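Local coordinates for protein ribonucleoside triphosphate reductase (Lactobacillus leichmannii, PDB 1L1L) that reduces ribonucleoside triphosphates to 2'-deoxyribonucleoside triphosphates as a monomeric, allosterically regulated, adenosylcobalamin-dependent class II ribonucleotide reductase, at residues Trp120-Ile134 against Gln142-Glu156. Numbering follows the deposited sequence.
Unlike the reference sequence in segment 142-156: Phe152 (reference Cys).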
ATOM      1  N   TRP A 120      -6.620   1.597   3.028  1.00 30.27           N
ATOM      2  CA  TRP A 120      -7.724   2.018   3.867  1.00 27.75           C
ATOM      3  C   TRP A 120      -7.630   1.342   5.230  1.00 27.65           C
ATOM      4  O   TRP A 120      -6.771   0.478   5.453  1.00 26.92           O
ATOM      5  CB  TRP A 120      -9.051   1.600   3.220  1.00 27.20           C
ATOM      6  CG  TRP A 120      -9.198   1.927   1.756  1.00 27.62           C
ATOM      7  CD1 TRP A 120      -8.581   1.318   0.705  1.00 27.61           C
ATOM      8  CD2 TRP A 120      -9.998   2.975   1.201  1.00 27.18           C
ATOM      9  NE1 TRP A 120      -8.946   1.930  -0.483  1.00 28.84           N
ATOM     10  CE2 TRP A 120      -9.814   2.950  -0.200  1.00 27.47           C
ATOM     11  CE3 TRP A 120     -10.855   3.937   1.755  1.00 28.97           C
ATOM     12  CZ2 TRP A 120     -10.455   3.852  -1.056  1.00 28.44           C
ATOM     13  CZ3 TRP A 120     -11.495   4.836   0.901  1.00 28.49           C
ATOM     14  CH2 TRP A 120     -11.289   4.784  -0.486  1.00 28.80           C
ATOM     15  N   PHE A 121      -8.506   1.769   6.133  1.00 26.51           N
ATOM     16  CA  PHE A 121      -8.613   1.184   7.465  1.00 27.01           C
ATOM     17  C   PHE A 121     -10.091   1.007   7.788  1.00 26.79           C
ATOM     18  O   PHE A 121     -10.914   1.790   7.348  1.00 26.73           O
ATOM     19  CB  PHE A 121      -8.009   2.069   8.550  1.00 26.41           C
ATOM     20  CG  PHE A 121      -8.312   1.574   9.933  1.00 27.82           C
ATOM     21  CD1 PHE A 121      -7.625   0.483  10.462  1.00 27.53           C
ATOM     22  CD2 PHE A 121      -9.373   2.110  10.651  1.00 27.81           C
ATOM     23  CE1 PHE A 121      -8.000  -0.072  11.689  1.00 26.99           C
ATOM     24  CE2 PHE A 121      -9.759   1.563  11.876  1.00 28.22           C
ATOM     25  CZ  PHE A 121      -9.071   0.470  12.391  1.00 27.86           C
ATOM     26  N   VAL A 122     -10.431  -0.025   8.558  1.00 26.49           N
ATOM     27  CA  VAL A 122     -11.826  -0.231   8.936  1.00 26.83           C
ATOM     28  C   VAL A 122     -11.873  -1.057  10.219  1.00 26.88           C
ATOM     29  O   VAL A 122     -11.092  -1.993  10.379  1.00 25.86           O
ATOM     30  CB  VAL A 122     -12.628  -0.949   7.814  1.00 25.72           C
ATOM     31  CG1 VAL A 122     -12.070  -2.338   7.563  1.00 27.09           C
ATOM     32  CG2 VAL A 122     -14.097  -1.038   8.203  1.00 27.97           C
ATOM     33  N   ALA A 123     -12.762  -0.679  11.135  1.00 27.58           N
ATOM     34  CA  ALA A 123     -12.936  -1.387  12.410  1.00 28.75           C
ATOM     35  C   ALA A 123     -13.892  -2.572  12.202  1.00 29.39           C
ATOM     36  O   ALA A 123     -14.957  -2.418  11.603  1.00 29.50           O
ATOM     37  CB  ALA A 123     -13.503  -0.424  13.471  1.00 28.25           C
ATOM     38  N   ILE A 124     -13.509  -3.754  12.685  1.00 31.19           N
ATOM     39  CA  ILE A 124     -14.353  -4.932  12.530  1.00 31.96           C
ATOM     40  C   ILE A 124     -15.393  -5.000  13.641  1.00 33.69           C
ATOM     41  O   ILE A 124     -15.240  -5.748  14.607  1.00 33.70           O
ATOM     42  CB  ILE A 124     -13.532  -6.253  12.534  1.00 31.59           C
ATOM     43  CG1 ILE A 124     -12.421  -6.191  11.487  1.00 30.73           C
ATOM     44  CG2 ILE A 124     -14.443  -7.432  12.204  1.00 31.13           C
ATOM     45  CD1 ILE A 124     -12.917  -5.862  10.091  1.00 29.67           C
ATOM     46  N   ARG A 125     -16.437  -4.188  13.494  1.00 34.95           N
ATOM     47  CA  ARG A 125     -17.554  -4.142  14.425  1.00 35.17           C
ATOM     48  C   ARG A 125     -18.807  -3.903  13.593  1.00 36.20           C
ATOM     49  O   ARG A 125     -18.753  -3.225  12.562  1.00 35.77           O
ATOM     50  CB  ARG A 125     -17.391  -3.000  15.423  1.00 35.61           C
ATOM     51  CG  ARG A 125     -17.289  -1.621  14.789  1.00 36.26           C
ATOM     52  CD  ARG A 125     -17.459  -0.533  15.844  1.00 36.95           C
ATOM     53  NE  ARG A 125     -17.087   0.799  15.365  1.00 36.73           N
ATOM     54  CZ  ARG A 125     -15.859   1.312  15.451  1.00 37.01           C
ATOM     55  NH1 ARG A 125     -14.878   0.607  16.002  1.00 36.07           N
ATOM     56  NH2 ARG A 125     -15.615   2.533  14.988  1.00 35.05           N
ATOM     57  N   PRO A 126     -19.955  -4.453  14.024  1.00 35.98           N
ATOM     58  CA  PRO A 126     -21.181  -4.239  13.249  1.00 36.78           C
ATOM     59  C   PRO A 126     -21.373  -2.750  12.973  1.00 36.74           C
ATOM     60  O   PRO A 126     -21.172  -1.917  13.854  1.00 38.53           O
ATOM     61  CB  PRO A 126     -22.260  -4.821  14.155  1.00 35.48           C
ATOM     62  CG  PRO A 126     -21.524  -5.968  14.822  1.00 35.79           C
ATOM     63  CD  PRO A 126     -20.209  -5.319  15.191  1.00 36.10           C
ATOM     64  N   GLN A 127     -21.738  -2.417  11.741  1.00 37.30           N
ATOM     65  CA  GLN A 127     -21.939  -1.023  11.358  1.00 37.36           C
ATOM     66  C   GLN A 127     -23.023  -0.928  10.298  1.00 38.19           C
ATOM     67  O   GLN A 127     -23.378  -1.924   9.669  1.00 37.86           O
ATOM     68  CB  GLN A 127     -20.650  -0.431  10.760  1.00 37.37           C
ATOM     69  CG  GLN A 127     -19.479  -0.326  11.697  1.00 36.77           C
ATOM     70  CD  GLN A 127     -18.233   0.195  10.998  1.00 36.93           C
ATOM     71  OE1 GLN A 127     -18.259   1.253  10.366  1.00 35.54           O
ATOM     72  NE2 GLN A 127     -17.136  -0.544  11.113  1.00 37.06           N
ATOM     73  N   LYS A 128     -23.528   0.282  10.091  1.00 38.81           N
ATOM     74  CA  LYS A 128     -24.542   0.514   9.070  1.00 40.35           C
ATOM     75  C   LYS A 128     -23.819   0.746   7.744  1.00 40.65           C
ATOM     76  O   LYS A 128     -22.716   1.301   7.724  1.00 40.84           O
ATOM     77  CB  LYS A 128     -25.369   1.757   9.411  1.00 41.21           C
ATOM     78  CG  LYS A 128     -24.562   3.037   9.402  1.00 42.37           C
ATOM     79  CD  LYS A 128     -25.411   4.252   9.724  1.00 43.70           C
ATOM     80  CE  LYS A 128     -24.582   5.534   9.634  1.00 43.85           C
ATOM     81  NZ  LYS A 128     -25.375   6.759   9.959  1.00 43.97           N
ATOM     82  N   TYR A 129     -24.427   0.319   6.643  1.00 40.29           N
ATOM     83  CA  TYR A 129     -23.827   0.509   5.328  1.00 40.30           C
ATOM     84  C   TYR A 129     -23.965   1.968   4.917  1.00 41.28           C
ATOM     85  O   TYR A 129     -23.157   2.491   4.138  1.00 41.03           O
ATOM     86  CB  TYR A 129     -24.514  -0.372   4.283  1.00 38.17           C
ATOM     87  CG  TYR A 129     -24.022  -1.796   4.252  1.00 36.72           C
ATOM     88  CD1 TYR A 129     -24.331  -2.698   5.275  1.00 34.75           C
ATOM     89  CD2 TYR A 129     -23.226  -2.245   3.198  1.00 35.45           C
ATOM     90  CE1 TYR A 129     -23.851  -4.008   5.242  1.00 33.81           C
ATOM     91  CE2 TYR A 129     -22.749  -3.544   3.156  1.00 34.47           C
ATOM     92  CZ  TYR A 129     -23.060  -4.421   4.180  1.00 33.23           C
ATOM     93  OH  TYR A 129     -22.540  -5.689   4.134  1.00 32.51           O
ATOM     94  N   GLY A 130     -24.998   2.621   5.445  1.00 42.07           N
ATOM     95  CA  GLY A 130     -25.240   4.010   5.114  1.00 42.91           C
ATOM     96  C   GLY A 130     -25.581   4.119   3.644  1.00 44.05           C
ATOM     97  O   GLY A 130     -25.741   3.100   2.970  1.00 43.59           O
ATOM     98  N   ASP A 131     -25.697   5.344   3.139  1.00 45.17           N
ATOM     99  CA  ASP A 131     -26.018   5.549   1.733  1.00 46.26           C
ATOM    100  C   ASP A 131     -24.752   5.396   0.900  1.00 46.24           C
ATOM    101  O   ASP A 131     -24.060   6.371   0.607  1.00 46.72           O
ATOM    102  CB  ASP A 131     -26.626   6.939   1.516  1.00 47.81           C
ATOM    103  CG  ASP A 131     -27.103   7.154   0.085  1.00 49.34           C
ATOM    104  OD1 ASP A 131     -27.776   6.251  -0.459  1.00 49.94           O
ATOM    105  OD2 ASP A 131     -26.816   8.227  -0.491  1.00 50.99           O
ATOM    106  N   SER A 132     -24.462   4.156   0.523  1.00 45.38           N
ATOM    107  CA  SER A 132     -23.277   3.849  -0.258  1.00 44.47           C
ATOM    108  C   SER A 132     -23.683   3.122  -1.530  1.00 44.76           C
ATOM    109  O   SER A 132     -24.835   2.711  -1.679  1.00 44.15           O
ATOM    110  CB  SER A 132     -22.333   2.963   0.561  1.00 43.95           C
ATOM    111  OG  SER A 132     -22.055   3.537   1.830  1.00 42.19           O
ATOM    112  N   LYS A 133     -22.731   2.962  -2.443  1.00 44.86           N
ATOM    113  CA  LYS A 133     -22.993   2.270  -3.701  1.00 45.39           C
ATOM    114  C   LYS A 133     -23.431   0.829  -3.461  1.00 45.66           C
ATOM    115  O   LYS A 133     -24.257   0.290  -4.201  1.00 45.15           O
ATOM    116  CB  LYS A 133     -21.746   2.308  -4.588  1.00 46.42           C
ATOM    117  CG  LYS A 133     -21.671   3.537  -5.500  1.00 48.25           C
ATOM    118  CD  LYS A 133     -21.965   4.833  -4.749  1.00 49.87           C
ATOM    119  CE  LYS A 133     -21.997   6.024  -5.696  1.00 50.84           C
ATOM    120  NZ  LYS A 133     -22.953   5.805  -6.822  1.00 51.71           N
ATOM    121  N   ILE A 134     -22.871   0.211  -2.425  1.00 45.12           N
ATOM    122  CA  ILE A 134     -23.214  -1.161  -2.073  1.00 45.42           C
ATOM    123  C   ILE A 134     -24.082  -1.176  -0.815  1.00 45.20           C
ATOM    124  O   ILE A 134     -23.677  -0.685   0.236  1.00 45.13           O
ATOM    125  CB  ILE A 134     -21.955  -2.005  -1.806  1.00 45.23           C
ATOM    126  CG1 ILE A 134     -21.100  -2.080  -3.072  1.00 45.14           C
ATOM    127  CG2 ILE A 134     -22.356  -3.396  -1.345  1.00 45.55           C
ATOM    128  CD1 ILE A 134     -19.785  -2.812  -2.887  1.00 45.45           C
ATOM    129  N   GLN A 142     -29.716   3.027   7.528  1.00 54.35           N
ATOM    130  CA  GLN A 142     -29.186   3.215   8.877  1.00 54.25           C
ATOM    131  C   GLN A 142     -29.158   1.962   9.746  1.00 53.70           C
ATOM    132  O   GLN A 142     -28.859   2.044  10.934  1.00 53.59           O
ATOM    133  CB  GLN A 142     -29.985   4.300   9.599  1.00 54.98           C
ATOM    134  CG  GLN A 142     -30.303   5.495   8.725  1.00 55.98           C
ATOM    135  CD  GLN A 142     -29.106   5.952   7.920  1.00 56.73           C
ATOM    136  OE1 GLN A 142     -28.084   6.360   8.475  1.00 57.48           O
ATOM    137  NE2 GLN A 142     -29.224   5.879   6.600  1.00 56.70           N
ATOM    138  N   GLU A 143     -29.459   0.808   9.158  1.00 53.00           N
ATOM    139  CA  GLU A 143     -29.472  -0.449   9.901  1.00 52.25           C
ATOM    140  C   GLU A 143     -28.095  -1.108   9.987  1.00 51.86           C
ATOM    141  O   GLU A 143     -27.479  -1.410   8.967  1.00 52.15           O
ATOM    142  CB  GLU A 143     -30.465  -1.418   9.260  1.00 52.41           C
ATOM    143  CG  GLU A 143     -30.520  -2.780   9.924  1.00 52.41           C
ATOM    144  CD  GLU A 143     -31.591  -3.668   9.329  1.00 52.52           C
ATOM    145  OE1 GLU A 143     -31.699  -4.839   9.755  1.00 52.96           O
ATOM    146  OE2 GLU A 143     -32.325  -3.196   8.435  1.00 52.12           O
ATOM    147  N   LYS A 144     -27.630  -1.348  11.212  1.00 50.55           N
ATOM    148  CA  LYS A 144     -26.327  -1.967  11.440  1.00 49.22           C
ATOM    149  C   LYS A 144     -26.310  -3.455  11.097  1.00 47.95           C
ATOM    150  O   LYS A 144     -27.258  -4.183  11.398  1.00 48.02           O
ATOM    151  CB  LYS A 144     -25.905  -1.776  12.901  1.00 49.47           C
ATOM    152  CG  LYS A 144     -25.706  -0.323  13.301  1.00 50.00           C
ATOM    153  CD  LYS A 144     -25.035  -0.215  14.664  1.00 50.29           C
ATOM    154  CE  LYS A 144     -24.772   1.229  15.040  1.00 50.21           C
ATOM    155  NZ  LYS A 144     -23.953   1.325  16.281  1.00 50.65           N
ATOM    156  N   ALA A 145     -25.223  -3.899  10.470  1.00 45.62           N
ATOM    157  CA  ALA A 145     -25.078  -5.291  10.075  1.00 43.57           C
ATOM    158  C   ALA A 145     -23.678  -5.809  10.364  1.00 42.43           C
ATOM    159  O   ALA A 145     -22.695  -5.081  10.230  1.00 42.33           O
ATOM    160  CB  ALA A 145     -25.388  -5.444   8.595  1.00 43.74           C
ATOM    161  N   VAL A 146     -23.594  -7.073  10.756  1.00 40.64           N
ATOM    162  CA  VAL A 146     -22.318  -7.700  11.058  1.00 39.73           C
ATOM    163  C   VAL A 146     -21.412  -7.766   9.829  1.00 38.79           C
ATOM    164  O   VAL A 146     -20.189  -7.734   9.951  1.00 38.10           O
ATOM    165  CB  VAL A 146     -22.524  -9.127  11.582  1.00 40.14           C
ATOM    166  CG1 VAL A 146     -21.189  -9.817  11.762  1.00 38.99           C
ATOM    167  CG2 VAL A 146     -23.287  -9.084  12.896  1.00 40.34           C
ATOM    168  N   SER A 147     -22.025  -7.849   8.653  1.00 37.63           N
ATOM    169  CA  SER A 147     -21.294  -7.956   7.394  1.00 36.15           C
ATOM    170  C   SER A 147     -20.667  -6.661   6.870  1.00 35.63           C
ATOM    171  O   SER A 147     -19.761  -6.709   6.043  1.00 35.74           O
ATOM    172  CB  SER A 147     -22.224  -8.509   6.312  1.00 35.54           C
ATOM    173  OG  SER A 147     -23.232  -7.558   6.006  1.00 32.56           O
ATOM    174  N   MET A 148     -21.139  -5.512   7.340  1.00 34.70           N
ATOM    175  CA  MET A 148     -20.622  -4.240   6.846  1.00 34.12           C
ATOM    176  C   MET A 148     -19.090  -4.094   6.750  1.00 33.47           C
ATOM    177  O   MET A 148     -18.557  -3.897   5.657  1.00 33.47           O
ATOM    178  CB  MET A 148     -21.210  -3.081   7.656  1.00 34.80           C
ATOM    179  CG  MET A 148     -20.924  -1.694   7.073  1.00 35.34           C
ATOM    180  SD  MET A 148     -19.170  -1.188   7.225  1.00 37.47           S
ATOM    181  CE  MET A 148     -19.245   0.539   6.638  1.00 35.61           C
ATOM    182  N   PRO A 149     -18.365  -4.187   7.877  1.00 32.73           N
ATOM    183  CA  PRO A 149     -16.902  -4.044   7.812  1.00 31.67           C
ATOM    184  C   PRO A 149     -16.208  -5.022   6.880  1.00 31.50           C
ATOM    185  O   PRO A 149     -15.160  -4.705   6.305  1.00 31.59           O
ATOM    186  CB  PRO A 149     -16.466  -4.224   9.265  1.00 31.85           C
ATOM    187  CG  PRO A 149     -17.525  -5.150   9.818  1.00 32.08           C
ATOM    188  CD  PRO A 149     -18.790  -4.558   9.237  1.00 32.51           C
ATOM    189  N   PHE A 150     -16.784  -6.211   6.724  1.00 30.38           N
ATOM    190  CA  PHE A 150     -16.199  -7.220   5.852  1.00 30.31           C
ATOM    191  C   PHE A 150     -16.466  -6.859   4.400  1.00 29.47           C
ATOM    192  O   PHE A 150     -15.648  -7.145   3.517  1.00 28.94           O
ATOM    193  CB  PHE A 150     -16.795  -8.599   6.146  1.00 31.28           C
ATOM    194  CG  PHE A 150     -16.564  -9.070   7.551  1.00 31.80           C
ATOM    195  CD1 PHE A 150     -15.330  -9.598   7.927  1.00 32.10           C
ATOM    196  CD2 PHE A 150     -17.568  -8.961   8.502  1.00 31.61           C
ATOM    197  CE1 PHE A 150     -15.096 -10.013   9.237  1.00 33.10           C
ATOM    198  CE2 PHE A 150     -17.345  -9.371   9.823  1.00 33.42           C
ATOM    199  CZ  PHE A 150     -16.108  -9.897  10.191  1.00 32.96           C
ATOM    200  N   SER A 151     -17.626  -6.253   4.160  1.00 28.22           N
ATOM    201  CA  SER A 151     -17.993  -5.843   2.808  1.00 27.10           C
ATOM    202  C   SER A 151     -17.078  -4.709   2.364  1.00 26.41           C
ATOM    203  O   SER A 151     -16.667  -4.654   1.196  1.00 25.41           O
ATOM    204  CB  SER A 151     -19.449  -5.375   2.762  1.00 27.38           C
ATOM    205  OG  SER A 151     -20.330  -6.464   2.972  1.00 25.25           O
ATOM    206  N   PHE A 152     -16.784  -3.807   3.299  1.00 25.78           N
ATOM    207  CA  PHE A 152     -15.915  -2.664   3.029  1.00 25.72           C
ATOM    208  C   PHE A 152     -14.536  -3.189   2.649  1.00 25.81           C
ATOM    209  O   PHE A 152     -13.969  -2.816   1.616  1.00 23.44           O
ATOM    210  CB  PHE A 152     -15.792  -1.774   4.267  1.00 25.79           C
ATOM    211  CG  PHE A 152     -14.909  -0.578   4.057  1.00 27.80           C
ATOM    212  CD1 PHE A 152     -15.417   0.581   3.462  1.00 28.38           C
ATOM    213  CD2 PHE A 152     -13.552  -0.636   4.358  1.00 25.87           C
ATOM    214  CE1 PHE A 152     -14.583   1.659   3.169  1.00 28.34           C
ATOM    215  CE2 PHE A 152     -12.710   0.437   4.064  1.00 26.99           C
ATOM    216  CZ  PHE A 152     -13.225   1.582   3.469  1.00 26.87           C
ATOM    217  N   LEU A 153     -13.991  -4.058   3.499  1.00 24.10           N
ATOM    218  CA  LEU A 153     -12.681  -4.633   3.229  1.00 24.61           C
ATOM    219  C   LEU A 153     -12.651  -5.390   1.896  1.00 24.08           C
ATOM    220  O   LEU A 153     -11.726  -5.209   1.093  1.00 24.13           O
ATOM    221  CB  LEU A 153     -12.275  -5.566   4.374  1.00 25.75           C
ATOM    222  CG  LEU A 153     -10.976  -6.352   4.205  1.00 25.39           C
ATOM    223  CD1 LEU A 153     -10.151  -6.241   5.457  1.00 28.20           C
ATOM    224  CD2 LEU A 153     -11.302  -7.794   3.902  1.00 27.35           C
ATOM    225  N   PHE A 154     -13.660  -6.232   1.667  1.00 22.58           N
ATOM    226  CA  PHE A 154     -13.784  -7.039   0.451  1.00 22.50           C
ATOM    227  C   PHE A 154     -13.785  -6.124  -0.790  1.00 22.51           C
ATOM    228  O   PHE A 154     -13.081  -6.361  -1.773  1.00 22.27           O
ATOM    229  CB  PHE A 154     -15.102  -7.829   0.519  1.00 21.86           C
ATOM    230  CG  PHE A 154     -15.207  -8.992  -0.451  1.00 21.94           C
ATOM    231  CD1 PHE A 154     -14.147  -9.366  -1.268  1.00 20.93           C
ATOM    232  CD2 PHE A 154     -16.389  -9.733  -0.514  1.00 21.58           C
ATOM    233  CE1 PHE A 154     -14.254 -10.453  -2.132  1.00 20.39           C
ATOM    234  CE2 PHE A 154     -16.510 -10.821  -1.373  1.00 20.27           C
ATOM    235  CZ  PHE A 154     -15.439 -11.187  -2.188  1.00 20.82           C
ATOM    236  N   ASP A 155     -14.570  -5.063  -0.714  1.00 22.75           N
ATOM    237  CA  ASP A 155     -14.692  -4.128  -1.840  1.00 24.51           C
ATOM    238  C   ASP A 155     -13.367  -3.425  -2.173  1.00 23.78           C
ATOM    239  O   ASP A 155     -12.882  -3.500  -3.304  1.00 26.15           O
ATOM    240  CB  ASP A 155     -15.802  -3.113  -1.532  1.00 24.62           C
ATOM    241  CG  ASP A 155     -16.113  -2.204  -2.717  1.00 25.91           C
ATOM    242  OD1 ASP A 155     -16.171  -2.719  -3.846  1.00 25.36           O
ATOM    243  OD2 ASP A 155     -16.307  -0.990  -2.502  1.00 27.87           O
ATOM    244  N   GLU A 156     -12.765  -2.775  -1.186  1.00 24.86           N
ATOM    245  CA  GLU A 156     -11.506  -2.069  -1.410  1.00 24.08           C
ATOM    246  C   GLU A 156     -10.413  -3.035  -1.855  1.00 23.95           C
ATOM    247  O   GLU A 156      -9.554  -2.686  -2.675  1.00 23.35           O
ATOM    248  CB  GLU A 156     -11.089  -1.317  -0.150  1.00 23.89           C
ATOM    249  CG  GLU A 156     -12.071  -0.243   0.286  1.00 25.91           C
ATOM    250  CD  GLU A 156     -12.482   0.702  -0.851  1.00 27.82           C
ATOM    251  OE1 GLU A 156     -11.643   0.977  -1.740  1.00 27.11           O
ATOM    252  OE2 GLU A 156     -13.643   1.172  -0.835  1.00 26.95           O
TER
HETATM  253  O   HOH W   1      -8.954   0.141  -2.949  1.00 29.85           O
HETATM  254  O   HOH W   2     -20.946   0.385  14.829  1.00 53.27           O
HETATM  255  O   HOH W   3     -27.037  -1.259   6.599  1.00 39.48           O
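Tyr129 reaches Ser147 and Ser151 and sets its hydroxyl between the two serines. Tyr129 OH lies 2.7 Å from Ser147 OG and 2.6 Å from Ser151 OG. The OH-Ser151 pair is a hydrogen bond that either hydroxyl could donate. Ser147 OG also bonds Asp236 of helix 224-236. Met148 CG lies over one face of the Tyr129 ring, in a CH-pi contact 4.1 Å from its centroid. Ala145 CB sits at the ring edge. Met148 CG is anti to the backbone N (chi1 -170°) and the chain then bends at chi2. This bend brings SD against Gln127 CB.

Gln127 and Ala145 form one antiparallel hydrogen-bonded pair, with Ala145 N to Gln127 O at 2.8 Å and Gln127 N to Ala145 O at 3.2 Å. Strand 120-123 belongs to the ten-stranded alpha-beta barrel and bonds to the neighbouring parallel strand 162-166. Helix 148-156 runs nearly antiparallel to it, as the helix of a beta-alpha-beta crossover.

Along this helix, Pro149 CB meets Ile124 CD1, and Phe150 CZ touches Ile124 CG2 at 3.6 Å. Val122 CB packs on Phe152 CD2. Phe152 differs from the reference sequence. Its edge turns to the face of Trp120, planes at 79°. Glu156 CG stands over the five-membered ring of Trp120, 3.7 Å from its centroid. A water accepts a hydrogen bond from Trp120 NE1 and lies 2.9 Å from Glu156 O.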